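Local coordinates for protein malate dehydrogenase (Porphyromonas gingivalis, PDB 3FI9) that probably oxidises malate to oxaloacetate with NAD as the hydride acceptor, at residues A[68-71]-A[72-76]; A[48-51]-A[52-56]; A[316-320]-A[321-325]; A[287-291]-A[292-296]. One frame throughout, in Å; residues are numbered along the deposited sequence.

All four contacts are local, each within one continuous stretch, and along the chain they come in the order contact 2, contact 1, contact 4, contact 3. Contacts 2 and 1 belong to the NAD-binding domain: helix 44-57 leads into strand 65-67, an outermost strand of the mixed sheet, and helix 70-74 follows. Their centres are 19 Å apart and their nearest atoms about 7 Å. Contacts 4 and 3 bracket helix 297-319, the first just before its start and the second at its end, with centres 28 Å apart. Contacts 2 and 4 lie on opposite sides of the chain's centre, 43 Å apart between centres. Contact 2 alone touches the second subunit.

Contact 1: residues A[68-71]-A[72-76]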
loop_
_atom_site.group_PDB
_atom_site.type_symbol
_atom_site.label_atom_id
_atom_site.label_comp_id
_atom_site.label_asym_id
_atom_site.label_seq_id
_atom_site.Cartn_x
_atom_site.Cartn_y
_atom_site.Cartn_z
ATOM N N SER A 68 -3.869 19.650 -9.492
ATOM C CA SER A 68 -2.910 20.555 -8.829
ATOM C C SER A 68 -3.508 21.923 -8.494
ATOM O O SER A 68 -2.766 22.850 -8.124
ATOM C CB SER A 68 -1.662 20.758 -9.678
ATOM O OG SER A 68 -1.027 19.525 -9.868
ATOM N N ASP A 69 -4.828 22.023 -8.607
ATOM C CA ASP A 69 -5.587 23.234 -8.294
ATOM C C ASP A 69 -6.300 23.025 -6.973
ATOM O O ASP A 69 -7.200 22.175 -6.856
ATOM C CB ASP A 69 -6.640 23.539 -9.371
ATOM C CG ASP A 69 -7.390 24.872 -9.103
ATOM O OD1 ASP A 69 -6.939 25.939 -9.573
ATOM O OD2 ASP A 69 -8.366 24.886 -8.354
ATOM N N ILE A 70 -5.908 23.801 -5.970
ATOM C CA ILE A 70 -6.464 23.591 -4.653
ATOM C C ILE A 70 -7.958 23.847 -4.565
ATOM O O ILE A 70 -8.618 23.177 -3.835
ATOM C CB ILE A 70 -5.710 24.383 -3.559
ATOM C CG1 ILE A 70 -6.230 23.940 -2.190
ATOM C CG2 ILE A 70 -5.782 25.893 -3.788
ATOM C CD1 ILE A 70 -5.611 22.580 -1.776
ATOM N N LYS A 71 -8.488 24.840 -5.290
ATOM C CA LYS A 71 -9.922 25.074 -5.268
ATOM C C LYS A 71 -10.660 23.837 -5.758
ATOM O O LYS A 71 -11.645 23.431 -5.174
ATOM C CB LYS A 71 -10.350 26.283 -6.132
ATOM C CG LYS A 71 -11.850 26.626 -5.904
ATOM C CD LYS A 71 -12.381 27.767 -6.804
ATOM C CE LYS A 71 -13.830 28.092 -6.413
ATOM N NZ LYS A 71 -14.263 29.390 -7.021
ATOM N N GLU A 72 -10.183 23.251 -6.843
ATOM C CA GLU A 72 -10.845 22.063 -7.391
ATOM C C GLU A 72 -10.832 20.888 -6.414
ATOM O O GLU A 72 -11.851 20.206 -6.219
ATOM C CB GLU A 72 -10.143 21.656 -8.686
ATOM C CG GLU A 72 -10.511 22.559 -9.838
ATOM C CD GLU A 72 -9.857 22.120 -11.126
ATOM O OE1 GLU A 72 -9.007 21.196 -11.069
ATOM O OE2 GLU A 72 -10.196 22.702 -12.181
ATOM N N ALA A 73 -9.687 20.701 -5.785
ATOM C CA ALA A 73 -9.420 19.607 -4.835
ATOM C C ALA A 73 -10.271 19.729 -3.576
ATOM O O ALA A 73 -10.807 18.742 -3.073
ATOM C CB ALA A 73 -7.932 19.608 -4.463
ATOM N N LEU A 74 -10.361 20.942 -3.029
ATOM C CA LEU A 74 -11.145 21.111 -1.788
ATOM C C LEU A 74 -12.646 21.316 -2.005
ATOM O O LEU A 74 -13.460 21.118 -1.102
ATOM C CB LEU A 74 -10.531 22.220 -0.927
ATOM C CG LEU A 74 -9.124 21.914 -0.394
ATOM C CD1 LEU A 74 -8.710 22.942 0.621
ATOM C CD2 LEU A 74 -9.103 20.527 0.222
ATOM N N THR A 75 -13.053 21.702 -3.205
ATOM C CA THR A 75 -14.512 21.835 -3.463
ATOM C C THR A 75 -15.284 20.535 -3.244
ATOM O O THR A 75 -14.954 19.515 -3.841
ATOM C CB THR A 75 -14.776 22.427 -4.887
ATOM O OG1 THR A 75 -14.111 23.702 -4.978
ATOM C CG2 THR A 75 -16.260 22.616 -5.124
ATOM N N ASP A 76 -16.306 20.574 -2.383
ATOM C CA ASP A 76 -17.098 19.393 -1.991
ATOM C C ASP A 76 -16.324 18.460 -1.039
ATOM O O ASP A 76 -16.878 17.457 -0.575
ATOM C CB ASP A 76 -17.578 18.584 -3.207
ATOM C CG ASP A 76 -18.433 19.397 -4.174
ATOM O OD1 ASP A 76 -19.363 20.099 -3.718
ATOM O OD2 ASP A 76 -18.196 19.299 -5.400
#
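Asp69 caps the first turn of helix 70-74 by accepting the backbone N-H of Glu72 at its OD2, with Glu72 N to Asp69 OD2 2.9 Å. The bond uses the anti lone pair of OD2, and CG lies trans to the Asp69 nitrogen (chi1 -176°), which turns the carboxylate back over the helix start. Ala73 N then donates to Asp69 O and Leu74 N to Ile70 O, the i to i+4 bonds of a short helix. At its far end Thr75 N donates to Lys71 O at 3.0 Å; the hydroxyl Thr75 OG1 lies so close to Lys71 O, at 2.5 Å, that its exact geometry is doubtful. The extended Glu72 chain crosses Asp69 at about a right angle, with Glu72 CG 3.5 Å from Asp69 OD2, while Glu72 OE1 bonds to Thr67 OG1. Beyond these polar groups, Ile70 CD1 lies 3.8 Å from Leu74 CG, one helical turn on. This N-capped short helix links strand 65-67 to strand 77-82 in the Rossmann-type domain. Ile70 and Leu74 rest on Asp111 of helix 94-115, Leu74 also on Tyr115, and Ile70 and Ala73 meet Tyr40 of strand 37-40.

Contact 2: residues A[48-51]-A[52-56]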
loop_
_atom_site.group_PDB
_atom_site.type_symbol
_atom_site.label_atom_id
_atom_site.label_comp_id
_atom_site.label_asym_id
_atom_site.label_seq_id
_atom_site.Cartn_x
_atom_site.Cartn_y
_atom_site.Cartn_z
ATOM N N GLU A 48 0.336 12.777 -11.655
ATOM C CA GLU A 48 -0.251 11.994 -12.727
ATOM C C GLU A 48 0.219 10.538 -12.694
ATOM O O GLU A 48 -0.560 9.641 -13.018
ATOM C CB GLU A 48 0.065 12.593 -14.108
ATOM C CG GLU A 48 -0.626 11.842 -15.216
ATOM C CD GLU A 48 -0.334 12.434 -16.602
ATOM O OE1 GLU A 48 0.251 13.538 -16.676
ATOM O OE2 GLU A 48 -0.739 11.807 -17.603
ATOM N N GLY A 49 1.480 10.306 -12.330
ATOM C CA GLY A 49 2.005 8.942 -12.325
ATOM C C GLY A 49 1.330 8.155 -11.218
ATOM O O GLY A 49 1.092 6.941 -11.356
ATOM N N VAL A 50 1.065 8.842 -10.108
ATOM C CA VAL A 50 0.379 8.206 -8.996
ATOM C C VAL A 50 -1.028 7.810 -9.414
ATOM O O VAL A 50 -1.418 6.684 -9.159
ATOM C CB VAL A 50 0.332 9.057 -7.748
ATOM C CG1 VAL A 50 -0.467 8.355 -6.679
ATOM C CG2 VAL A 50 1.768 9.375 -7.256
ATOM N N ALA A 51 -1.784 8.743 -10.018
ATOM C CA ALA A 51 -3.162 8.466 -10.432
ATOM C C ALA A 51 -3.220 7.299 -11.421
ATOM O O ALA A 51 -4.118 6.486 -11.347
ATOM C CB ALA A 51 -3.839 9.727 -11.038
ATOM N N GLU A 52 -2.266 7.260 -12.350
ATOM C CA GLU A 52 -2.195 6.190 -13.354
ATOM C C GLU A 52 -2.025 4.853 -12.636
ATOM O O GLU A 52 -2.716 3.893 -12.940
ATOM C CB GLU A 52 -1.051 6.422 -14.359
ATOM C CG GLU A 52 -1.256 7.633 -15.305
ATOM C CD GLU A 52 -2.461 7.518 -16.266
ATOM O OE1 GLU A 52 -3.548 7.020 -15.892
ATOM O OE2 GLU A 52 -2.334 7.971 -17.421
ATOM N N GLU A 53 -1.143 4.798 -11.653
ATOM C CA GLU A 53 -0.963 3.561 -10.878
ATOM C C GLU A 53 -2.265 3.125 -10.168
ATOM O O GLU A 53 -2.616 1.953 -10.176
ATOM C CB GLU A 53 0.189 3.714 -9.894
ATOM C CG GLU A 53 1.581 3.478 -10.532
ATOM C CD GLU A 53 2.300 2.288 -9.880
ATOM O OE1 GLU A 53 1.876 1.131 -10.061
ATOM O OE2 GLU A 53 3.267 2.535 -9.136
ATOM N N ILE A 54 -2.967 4.064 -9.544
ATOM C CA ILE A 54 -4.206 3.719 -8.850
ATOM C C ILE A 54 -5.243 3.198 -9.834
ATOM O O ILE A 54 -5.874 2.156 -9.621
ATOM C CB ILE A 54 -4.765 4.916 -8.076
ATOM C CG1 ILE A 54 -3.649 5.442 -7.122
ATOM C CG2 ILE A 54 -6.127 4.551 -7.426
ATOM C CD1 ILE A 54 -3.164 4.369 -6.092
ATOM N N ARG A 55 -5.380 3.908 -10.949
ATOM C CA ARG A 55 -6.294 3.470 -11.988
ATOM C C ARG A 55 -6.000 2.033 -12.473
ATOM O O ARG A 55 -6.914 1.282 -12.752
ATOM C CB ARG A 55 -6.217 4.430 -13.174
ATOM C CG ARG A 55 -6.913 5.749 -12.923
ATOM C CD ARG A 55 -6.384 6.754 -13.926
ATOM N NE ARG A 55 -7.133 8.002 -13.902
ATOM C CZ ARG A 55 -6.875 9.061 -14.684
ATOM N NH1 ARG A 55 -5.838 9.051 -15.490
ATOM N NH2 ARG A 55 -7.622 10.167 -14.619
ATOM N N HIS A 56 -4.738 1.693 -12.604
ATOM C CA HIS A 56 -4.341 0.373 -13.079
ATOM C C HIS A 56 -4.517 -0.765 -12.046
ATOM O O HIS A 56 -4.357 -1.945 -12.390
ATOM C CB HIS A 56 -2.879 0.430 -13.556
ATOM C CG HIS A 56 -2.625 1.468 -14.619
ATOM N ND1 HIS A 56 -1.350 1.851 -14.980
ATOM C CD2 HIS A 56 -3.478 2.201 -15.389
ATOM C CE1 HIS A 56 -1.431 2.791 -15.914
ATOM N NE2 HIS A 56 -2.709 3.015 -16.176
#
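Glu48 and Glu52 meet one turn apart within helix 44-57, the connecting helix between strands 37-40 and 65-67. The backbone is regular: Glu52 N to Glu48 O is 3.0 Å, and Arg55 N reaches Ala51 O at 2.9 Å with an N-H...O angle of 171°. The two glutamates run side by side in the same direction, yet their carboxylate planes are turned 44° apart, and Glu48 OE2 stands 4.2 Å from Glu52 OE2. Two opposite charges probably ease this crowding. Arg55 NH1 forms a salt bridge with Glu52 OE1 at 3.1 Å, the oxygen lying in the guanidinium plane but being approached from above the carboxylate plane, and Glu52 OE2 pairs with Lys164 of the second subunit. In Glu52, chi1 (-68°) puts CG beside the backbone N, 3.1 Å from Glu48 O, and a bend at chi2 directs the carboxylate. Glu53 is bound by Arg232 and Ser239 of the second subunit. On the inward face Val50 CG1 approaches Ile54 CG1 at 4.3 Å; Val50 also packs on Ser22 of helix 19-30, and Ile54 on Ala25. Helix 44-57 is the helix of a beta-alpha-beta unit of the Rossmann-type domain, and one flank of it faces the second subunit.

Contact 3: residues A[316-320]-A[321-325]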
loop_
_atom_site.group_PDB
_atom_site.type_symbol
_atom_site.label_atom_id
_atom_site.label_comp_id
_atom_site.label_asym_id
_atom_site.label_seq_id
_atom_site.Cartn_x
_atom_site.Cartn_y
_atom_site.Cartn_z
ATOM N N GLU A 316 6.947 30.411 20.148
ATOM C CA GLU A 316 7.746 30.820 18.994
ATOM C C GLU A 316 6.889 31.189 17.782
ATOM O O GLU A 316 7.098 32.220 17.135
ATOM C CB GLU A 316 8.692 29.707 18.542
ATOM C CG GLU A 316 10.032 29.647 19.226
ATOM C CD GLU A 316 10.983 28.703 18.520
ATOM O OE1 GLU A 316 11.360 27.699 19.152
ATOM O OE2 GLU A 316 11.358 28.966 17.343
ATOM N N VAL A 317 5.938 30.319 17.447
ATOM C CA VAL A 317 5.105 30.548 16.282
ATOM C C VAL A 317 4.102 31.704 16.481
ATOM O O VAL A 317 3.679 32.358 15.511
ATOM C CB VAL A 317 4.456 29.211 15.830
ATOM C CG1 VAL A 317 3.556 29.405 14.564
ATOM C CG2 VAL A 317 5.573 28.178 15.548
ATOM N N ILE A 318 3.686 31.941 17.720
ATOM C CA ILE A 318 2.941 33.171 18.033
ATOM C C ILE A 318 3.862 34.360 17.748
ATOM O O ILE A 318 3.439 35.369 17.177
ATOM C CB ILE A 318 2.408 33.167 19.527
ATOM C CG1 ILE A 318 1.357 32.070 19.718
ATOM C CG2 ILE A 318 1.779 34.531 19.963
ATOM C CD1 ILE A 318 1.021 31.768 21.205
ATOM N N ALA A 319 5.132 34.242 18.121
ATOM C CA ALA A 319 6.073 35.384 17.978
ATOM C C ALA A 319 6.343 35.726 16.510
ATOM O O ALA A 319 6.672 36.876 16.168
ATOM C CB ALA A 319 7.381 35.098 18.721
ATOM N N MET A 320 6.202 34.728 15.647
ATOM C CA MET A 320 6.398 34.898 14.218
ATOM C C MET A 320 5.132 35.592 13.682
ATOM O O MET A 320 5.049 35.930 12.527
ATOM C CB MET A 320 6.567 33.546 13.521
ATOM C CG MET A 320 7.898 32.746 13.737
ATOM S SD MET A 320 7.772 31.006 13.090
ATOM C CE MET A 320 9.299 30.298 13.683
ATOM N N GLY A 321 4.135 35.788 14.525
ATOM C CA GLY A 321 2.854 36.372 14.055
ATOM C C GLY A 321 1.903 35.458 13.256
ATOM O O GLY A 321 0.941 35.938 12.618
ATOM N N ILE A 322 2.143 34.145 13.296
ATOM C CA ILE A 322 1.382 33.215 12.472
ATOM C C ILE A 322 0.181 32.685 13.262
ATOM O O ILE A 322 -0.975 32.662 12.799
ATOM C CB ILE A 322 2.254 32.008 12.050
ATOM C CG1 ILE A 322 3.291 32.422 11.001
ATOM C CG2 ILE A 322 1.310 30.854 11.515
ATOM C CD1 ILE A 322 4.396 31.357 10.719
ATOM N N ILE A 323 0.476 32.277 14.491
ATOM C CA ILE A 323 -0.557 31.924 15.439
ATOM C C ILE A 323 -0.904 33.234 16.184
ATOM O O ILE A 323 -0.004 33.955 16.631
ATOM C CB ILE A 323 0.002 30.845 16.403
ATOM C CG1 ILE A 323 0.357 29.556 15.637
ATOM C CG2 ILE A 323 -0.959 30.545 17.553
ATOM C CD1 ILE A 323 0.880 28.409 16.571
ATOM N N PRO A 324 -2.197 33.558 16.315
ATOM C CA PRO A 324 -2.553 34.788 17.033
ATOM C C PRO A 324 -2.250 34.676 18.518
ATOM O O PRO A 324 -2.094 33.555 19.032
ATOM C CB PRO A 324 -4.072 34.888 16.845
ATOM C CG PRO A 324 -4.428 33.853 15.809
ATOM C CD PRO A 324 -3.386 32.775 15.940
ATOM N N ALA A 325 -2.138 35.825 19.191
ATOM C CA ALA A 325 -2.072 35.859 20.659
ATOM C C ALA A 325 -3.093 34.935 21.268
ATOM O O ALA A 325 -4.264 34.895 20.859
ATOM C CB ALA A 325 -2.306 37.286 21.188
HETATM O O HOH W 1 0.912 36.594 16.841
#
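Val317 and Ile323 make the tight side of this helix end: Val317 CG1 presses on Ile323 CG1 at 3.4 Å and on Ile323 CD1 at 3.5 Å, both closer than usual for carbon. The two side chains meet at a slant, the CG1 branch of Val317 standing trans to its backbone nitrogen (chi1 -179°), which sets it against the CG1-CD1 arm of Ile323. Ile318 crosses Ile323 at about a right angle, with Ile318 CG1 3.5 Å from Ile323 CG2. Helix 129-140 covers this core through Ile131, Val135 and Ile138. Against helix 94-115, Met320 lies alongside Ile322 with the sulphur Met320 SD 4.1 Å from Ile322 CD1; Met320 touches Leu98, and Ile322 touches Ala102. The turn itself is a Schellman motif ending helix 297-319. Gly321 leaves helical geometry with a positive phi of 76°, Ile322 N donates to Val317 O at 3.2 Å almost in line with the carbonyl, and Gly321 N bonds to Ile318 O at 2.8 Å from above the carbonyl plane. A weak bond from Ile323 N also ends on Val317 O. The looser side is wetter: one water donates to both Ile318 O and Ile323 O, bridging helix and following loop, and Gly321 is exposed.

Contact 4: residues A[287-291]-A[292-296]; sequences KHSDI and NQLGN
Asp290 and Asn292 open the hydrogen bonding of this turn: Asn292 N donates to Asp290 OD1 at 2.9 Å, meeting the oxygen from above the carboxylate plane. CG of Asp290 stands trans to its backbone nitrogen (chi1 175°), which swings OD1 forward to that N-H. Two backbone bonds close tight i to i+3 turns, Gln293 N to Asp290 O at 2.9 Å and Leu294 N to Ile291 O at 3.0 Å; in both the donor sits above the carbonyl plane, off the lone pairs. Just before them His288 ND1 donates to Ser289 O at 2.8 Å, nearly in the plane of its ring, fixing the ring's rotation at the end of strand 285-288. The two i to i+3 backbone bonds form a short 3-10 turn that carries the chain from the strand of a two-stranded antiparallel sheet toward helix 297-319, whose N-cap is Asn296, with OD1 accepting from Glu299 N. Among van der Waals contacts, Asn292 OD1 lies 3.6 Å from Ile291 CG2, and the Ser289 hydroxyl OG touches Leu294 CD2 at 3.5 Å. The apolar pair is looser, Ile291 CG1 approaching Leu294 CD1 at 4.4 Å, and both residues pack against Met277 of strand 273-277.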
loop_
_atom_site.group_PDB
_atom_site.type_symbol
_atom_site.label_atom_id
_atom_site.label_comp_id
_atom_site.label_asym_id
_atom_site.label_seq_id
_atom_site.Cartn_x
_atom_site.Cartn_y
_atom_site.Cartn_z
ATOM N N LYS A 287 -12.569 13.121 20.551
ATOM C CA LYS A 287 -12.599 13.590 21.937
ATOM C C LYS A 287 -11.452 12.932 22.728
ATOM O O LYS A 287 -10.978 11.863 22.370
ATOM C CB LYS A 287 -13.955 13.314 22.602
ATOM N N HIS A 288 -11.010 13.569 23.803
ATOM C CA HIS A 288 -9.988 12.950 24.610
ATOM C C HIS A 288 -10.480 12.685 26.016
ATOM O O HIS A 288 -11.401 13.350 26.502
ATOM C CB HIS A 288 -8.688 13.783 24.600
ATOM C CG HIS A 288 -8.776 15.101 25.306
ATOM N ND1 HIS A 288 -8.777 15.213 26.679
ATOM C CD2 HIS A 288 -8.824 16.368 24.827
ATOM C CE1 HIS A 288 -8.824 16.492 27.016
ATOM N NE2 HIS A 288 -8.868 17.212 25.912
ATOM N N SER A 289 -9.867 11.710 26.668
ATOM C CA SER A 289 -10.254 11.368 28.029
ATOM C C SER A 289 -9.702 12.403 29.024
ATOM O O SER A 289 -8.928 13.296 28.670
ATOM C CB SER A 289 -9.727 9.976 28.368
ATOM O OG SER A 289 -8.348 10.075 28.642
ATOM N N ASP A 290 -10.088 12.264 30.274
ATOM C CA ASP A 290 -9.729 13.203 31.322
ATOM C C ASP A 290 -8.242 13.086 31.681
ATOM O O ASP A 290 -7.784 12.070 32.204
ATOM C CB ASP A 290 -10.618 12.942 32.557
ATOM C CG ASP A 290 -10.232 13.795 33.747
ATOM O OD1 ASP A 290 -9.382 14.711 33.599
ATOM O OD2 ASP A 290 -10.806 13.563 34.826
ATOM N N ILE A 291 -7.476 14.132 31.407
ATOM C CA ILE A 291 -6.030 14.054 31.588
ATOM C C ILE A 291 -5.720 13.750 33.037
ATOM O O ILE A 291 -4.743 13.059 33.357
ATOM C CB ILE A 291 -5.349 15.376 31.139
ATOM C CG1 ILE A 291 -3.891 15.158 30.739
ATOM C CG2 ILE A 291 -5.516 16.487 32.200
ATOM C CD1 ILE A 291 -3.525 15.962 29.483
ATOM N N ASN A 292 -6.565 14.249 33.924
ATOM C CA ASN A 292 -6.243 14.145 35.335
ATOM C C ASN A 292 -6.358 12.719 35.822
ATOM O O ASN A 292 -5.870 12.405 36.898
ATOM C CB ASN A 292 -7.085 15.097 36.185
ATOM C CG ASN A 292 -6.738 16.539 35.938
ATOM O OD1 ASN A 292 -5.563 16.890 35.787
ATOM N ND2 ASN A 292 -7.754 17.394 35.895
ATOM N N GLN A 293 -6.984 11.854 35.028
ATOM C CA GLN A 293 -7.099 10.451 35.408
ATOM C C GLN A 293 -6.191 9.556 34.559
ATOM O O GLN A 293 -6.266 8.330 34.652
ATOM C CB GLN A 293 -8.535 9.953 35.279
ATOM C CG GLN A 293 -8.713 8.963 34.124
ATOM C CD GLN A 293 -10.161 8.740 33.727
ATOM O OE1 GLN A 293 -11.047 8.583 34.581
ATOM N NE2 GLN A 293 -10.410 8.705 32.421
ATOM N N LEU A 294 -5.338 10.154 33.728
ATOM C CA LEU A 294 -4.436 9.351 32.896
ATOM C C LEU A 294 -3.255 8.820 33.678
ATOM O O LEU A 294 -2.534 9.582 34.322
ATOM C CB LEU A 294 -3.871 10.142 31.719
ATOM C CG LEU A 294 -4.537 10.328 30.374
ATOM C CD1 LEU A 294 -3.478 10.959 29.462
ATOM C CD2 LEU A 294 -5.151 9.035 29.752
ATOM N N GLY A 295 -3.015 7.517 33.574
ATOM C CA GLY A 295 -1.854 6.906 34.219
ATOM C C GLY A 295 -1.762 7.239 35.705
ATOM O O GLY A 295 -2.786 7.372 36.389
ATOM N N ASN A 296 -0.536 7.362 36.208
ATOM C CA ASN A 296 -0.310 7.779 37.589
ATOM C C ASN A 296 0.317 9.146 37.709
ATOM O O ASN A 296 0.592 9.817 36.716
ATOM C CB ASN A 296 0.574 6.761 38.317
ATOM C CG ASN A 296 1.928 6.523 37.627
ATOM O OD1 ASN A 296 2.609 7.445 37.170
ATOM N ND2 ASN A 296 2.345 5.266 37.608
#